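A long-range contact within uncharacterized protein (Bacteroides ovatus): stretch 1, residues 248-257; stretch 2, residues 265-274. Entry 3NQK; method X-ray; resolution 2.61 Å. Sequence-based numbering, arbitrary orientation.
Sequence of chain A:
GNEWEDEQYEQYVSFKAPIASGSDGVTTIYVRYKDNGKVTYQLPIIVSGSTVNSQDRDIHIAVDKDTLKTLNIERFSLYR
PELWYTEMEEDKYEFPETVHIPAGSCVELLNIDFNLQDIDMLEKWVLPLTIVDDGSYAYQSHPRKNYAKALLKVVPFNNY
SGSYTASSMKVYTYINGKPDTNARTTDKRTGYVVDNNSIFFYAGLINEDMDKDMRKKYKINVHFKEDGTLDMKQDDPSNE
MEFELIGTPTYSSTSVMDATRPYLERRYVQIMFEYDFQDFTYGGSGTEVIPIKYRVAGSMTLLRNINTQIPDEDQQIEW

Stretch 1 (248-257) TPTYSSTSVM
Stretch 2 265-274: ERRYVQIMFE

Residues 250-257 and 265-274 form neighbouring antiparallel strands, their N-to-C directions 162° apart and their axes approaching to 4.6 Å. Backbone torsions are extended throughout, with phi from -161° to -89° and psi from 114° to 170° along the paired strands. The residue numbers of each pair sum to 522, so Thr-250 faces Met-272 and Met-257 faces Glu-265. Hydrogen-bonded pairs, such as Thr-250 CA to Met-272 CA at 5.1 Å, alternate with closer non-hydrogen-bonded pairs, such as Met-257 CA to Glu-265 CA at 4.4 Å, and the contact buries 766 Å² in total.

Ahead of the strand, Pro-249 (phi/psi -69/151, C-gamma endo) has no amide hydrogen to donate; its CB rests 4.0 Å from CB of Phe-273 (p). Thr-250, with chi1 at -91° between wells, opens the ladder: its N donates to Met-272 O (2.8 Å), and Met-272 N returns a bond to Thr-250 O (2.7 Å, 174°). Selenomethionine Met-272 (chi -68°, 151°, -90°) brings its CE to 3.5 Å from Thr-250 CG2.

On the other face, Tyr-251 (p, chi2 -89°) places CB 3.9 Å from Ile-271 CG2 (chi1 p, chi2 t), while its ring leads away and its hydroxyl bonds elsewhere in the structure. Tyr-251 CA also makes a CA-H...O contact with Gln-270 O at 3.1 Å, using the carbonyl that accepts from Ser-252 N (2.9 Å). Gln-270 N completes that pair to Ser-252 O (2.9 Å). Ser-252 is p and Gln-270 is t, t with chi3 60°.

Ser-253 (t) lies opposite Val-269 (t), with Ser-253 OG 4.0 Å from Val-269 CG2; Ser-253 CA meets Tyr-268 O at 3.2 Å. Thr-254 (m) then bonds from its N to Tyr-268 O (2.9 Å) and accepts from Tyr-268 N at its O (2.7 Å, 175°).

Ser-255 (m) is buried on the face of Arg-267 and Glu-265. Its OG lies 3.2 Å from Arg-267 CG, and its CB 3.4 Å from Glu-265 OE2. That carboxylate (chi 168°, -175°, 18°) forms a salt bridge with Arg-267 (chi -161°, -170°, -63°, -80°), NH2 to OE2 3.2 Å; the oxygen lies well out of the guanidinium plane, so attraction is between charges alone.

Val-256 (m) donates from N to Arg-266 O (3.1 Å) and accepts from Arg-266 N at its O (2.7 Å). Its CG2 touches the edge of the Tyr-268 ring (m, chi2 -89°), 4.3 Å from CE2. Selenomethionine Met-257 (m, m, m) curls back so that SE packs 3.8 Å from Glu-265 CB.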

# COMPACT_ATOMS: atom_id res chain seq x y z
N THR A 248 28.27 27.84 6.57
CA THR A 248 27.58 26.71 7.18
C THR A 248 26.41 26.35 6.31
O THR A 248 25.52 27.16 6.11
CB THR A 248 27.12 26.99 8.66
OG1 THR A 248 26.22 28.08 8.68
CG2 THR A 248 28.34 27.30 9.58
N PRO A 249 26.44 25.17 5.70
CA PRO A 249 25.39 24.78 4.81
C PRO A 249 24.10 24.54 5.54
O PRO A 249 24.11 24.11 6.70
CB PRO A 249 25.91 23.48 4.19
CG PRO A 249 26.86 22.95 5.17
CD PRO A 249 27.48 24.13 5.82
N THR A 250 23.00 24.76 4.84
CA THR A 250 21.68 24.75 5.43
C THR A 250 20.72 23.94 4.60
O THR A 250 20.98 23.68 3.41
CB THR A 250 21.16 26.18 5.54
OG1 THR A 250 21.53 26.71 6.80
CG2 THR A 250 19.63 26.24 5.39
N TYR A 251 19.61 23.52 5.22
CA TYR A 251 18.52 22.88 4.47
C TYR A 251 17.15 23.21 5.02
O TYR A 251 17.01 23.59 6.16
CB TYR A 251 18.69 21.38 4.44
CG TYR A 251 18.21 20.65 5.67
CD1 TYR A 251 19.06 20.44 6.74
CD2 TYR A 251 16.97 20.08 5.70
CE1 TYR A 251 18.65 19.71 7.83
CE2 TYR A 251 16.55 19.35 6.79
CZ TYR A 251 17.39 19.17 7.85
OH TYR A 251 16.97 18.44 8.94
N SER A 252 16.14 23.02 4.19
CA SER A 252 14.78 23.28 4.59
C SER A 252 13.87 22.27 3.93
O SER A 252 14.06 21.92 2.78
CB SER A 252 14.36 24.67 4.16
OG SER A 252 13.98 24.68 2.81
N SER A 253 12.87 21.80 4.67
CA SER A 253 11.91 20.84 4.14
C SER A 253 10.54 21.47 4.13
O SER A 253 10.15 22.08 5.09
CB SER A 253 11.92 19.58 4.99
OG SER A 253 11.15 18.55 4.37
N THR A 254 9.82 21.33 3.03
CA THR A 254 8.49 21.96 2.89
C THR A 254 7.54 21.06 2.11
O THR A 254 7.98 20.26 1.30
CB THR A 254 8.61 23.30 2.18
OG1 THR A 254 9.61 24.07 2.84
CG2 THR A 254 7.32 24.05 2.22
N SER A 255 6.24 21.19 2.36
CA SER A 255 5.26 20.34 1.69
C SER A 255 3.98 21.09 1.37
O SER A 255 3.45 21.79 2.22
CB SER A 255 4.92 19.14 2.57
OG SER A 255 6.08 18.43 2.93
N VAL A 256 3.49 20.94 0.15
CA VAL A 256 2.19 21.50 -0.22
C VAL A 256 1.41 20.49 -1.03
O VAL A 256 1.97 19.49 -1.50
CB VAL A 256 2.33 22.80 -1.05
CG1 VAL A 256 3.02 23.86 -0.23
CG2 VAL A 256 3.10 22.55 -2.32
N MSE A 257 0.11 20.71 -1.15
CA MSE A 257 -0.73 19.87 -2.01
C MSE A 257 -0.74 20.44 -3.41
O MSE A 257 -0.67 21.65 -3.58
CB MSE A 257 -2.14 19.80 -1.47
CG MSE A 257 -2.23 19.36 -0.03
SE MSE A 257 -1.40 17.64 0.34
CE MSE A 257 -2.71 16.49 -0.54
N GLU A 265 0.62 15.21 -2.48
CA GLU A 265 1.48 16.04 -1.66
C GLU A 265 2.84 16.14 -2.34
O GLU A 265 3.42 15.13 -2.72
CB GLU A 265 1.63 15.44 -0.25
CG GLU A 265 2.74 16.08 0.61
CD GLU A 265 2.95 15.40 1.95
OE1 GLU A 265 2.51 14.24 2.12
OE2 GLU A 265 3.60 16.01 2.82
N ARG A 266 3.34 17.36 -2.50
CA ARG A 266 4.65 17.57 -3.06
C ARG A 266 5.60 18.01 -1.96
O ARG A 266 5.41 19.04 -1.35
CB ARG A 266 4.58 18.64 -4.15
CG ARG A 266 3.74 18.21 -5.39
CD ARG A 266 4.08 19.06 -6.63
NE ARG A 266 3.15 18.83 -7.75
CZ ARG A 266 3.18 17.77 -8.57
NH1 ARG A 266 4.10 16.80 -8.41
NH2 ARG A 266 2.28 17.66 -9.54
N ARG A 267 6.60 17.17 -1.67
CA ARG A 267 7.54 17.43 -0.58
C ARG A 267 8.89 17.85 -1.13
O ARG A 267 9.49 17.15 -1.95
CB ARG A 267 7.70 16.20 0.30
CG ARG A 267 8.29 16.50 1.69
CD ARG A 267 8.66 15.23 2.47
NE ARG A 267 7.50 14.37 2.76
CZ ARG A 267 6.64 14.58 3.75
NH1 ARG A 267 6.78 15.63 4.55
NH2 ARG A 267 5.63 13.76 3.93
N TYR A 268 9.36 19.00 -0.69
CA TYR A 268 10.61 19.56 -1.18
C TYR A 268 11.67 19.59 -0.08
O TYR A 268 11.40 20.00 1.05
CB TYR A 268 10.37 20.98 -1.66
CG TYR A 268 9.34 21.10 -2.74
CD1 TYR A 268 9.69 21.00 -4.08
CD2 TYR A 268 8.02 21.34 -2.43
CE1 TYR A 268 8.74 21.14 -5.08
CE2 TYR A 268 7.06 21.47 -3.44
CZ TYR A 268 7.43 21.36 -4.75
OH TYR A 268 6.49 21.49 -5.73
N VAL A 269 12.87 19.12 -0.41
CA VAL A 269 14.03 19.30 0.45
C VAL A 269 15.03 20.11 -0.30
O VAL A 269 15.52 19.68 -1.34
CB VAL A 269 14.68 17.99 0.82
CG1 VAL A 269 15.93 18.26 1.63
CG2 VAL A 269 13.70 17.10 1.59
N GLN A 270 15.28 21.31 0.17
CA GLN A 270 16.21 22.21 -0.48
C GLN A 270 17.46 22.35 0.36
O GLN A 270 17.37 22.60 1.56
CB GLN A 270 15.57 23.58 -0.68
CG GLN A 270 16.45 24.59 -1.42
CD GLN A 270 15.84 25.99 -1.48
OE1 GLN A 270 15.57 26.61 -0.44
NE2 GLN A 270 15.62 26.49 -2.68
N ILE A 271 18.62 22.20 -0.26
CA ILE A 271 19.88 22.32 0.46
C ILE A 271 20.69 23.48 -0.10
O ILE A 271 20.75 23.67 -1.31
CB ILE A 271 20.70 20.99 0.43
CG1 ILE A 271 21.00 20.57 -0.99
CG2 ILE A 271 19.94 19.90 1.09
CD1 ILE A 271 21.97 19.37 -1.08
N MSE A 272 21.30 24.26 0.81
CA MSE A 272 22.07 25.46 0.43
C MSE A 272 23.49 25.36 0.94
O MSE A 272 23.73 25.11 2.11
CB MSE A 272 21.38 26.70 1.00
CG MSE A 272 20.04 27.00 0.35
SE MSE A 272 18.79 27.90 1.53
CE MSE A 272 17.89 26.34 2.34
N PHE A 273 24.45 25.61 0.07
CA PHE A 273 25.83 25.32 0.38
C PHE A 273 26.77 26.07 -0.51
O PHE A 273 26.38 26.61 -1.54
CB PHE A 273 26.07 23.84 0.19
CG PHE A 273 25.67 23.34 -1.17
CD1 PHE A 273 24.39 22.89 -1.41
CD2 PHE A 273 26.55 23.40 -2.23
CE1 PHE A 273 24.02 22.46 -2.66
CE2 PHE A 273 26.17 22.97 -3.49
CZ PHE A 273 24.92 22.50 -3.70
N GLU A 274 28.04 26.02 -0.16
CA GLU A 274 29.08 26.65 -0.92
C GLU A 274 30.38 26.01 -0.55
O GLU A 274 30.67 25.85 0.62
CB GLU A 274 29.12 28.14 -0.62
CG GLU A 274 30.23 28.91 -1.36
CD GLU A 274 30.06 30.45 -1.28
OE1 GLU A 274 29.42 30.94 -0.31
OE2 GLU A 274 30.58 31.15 -2.18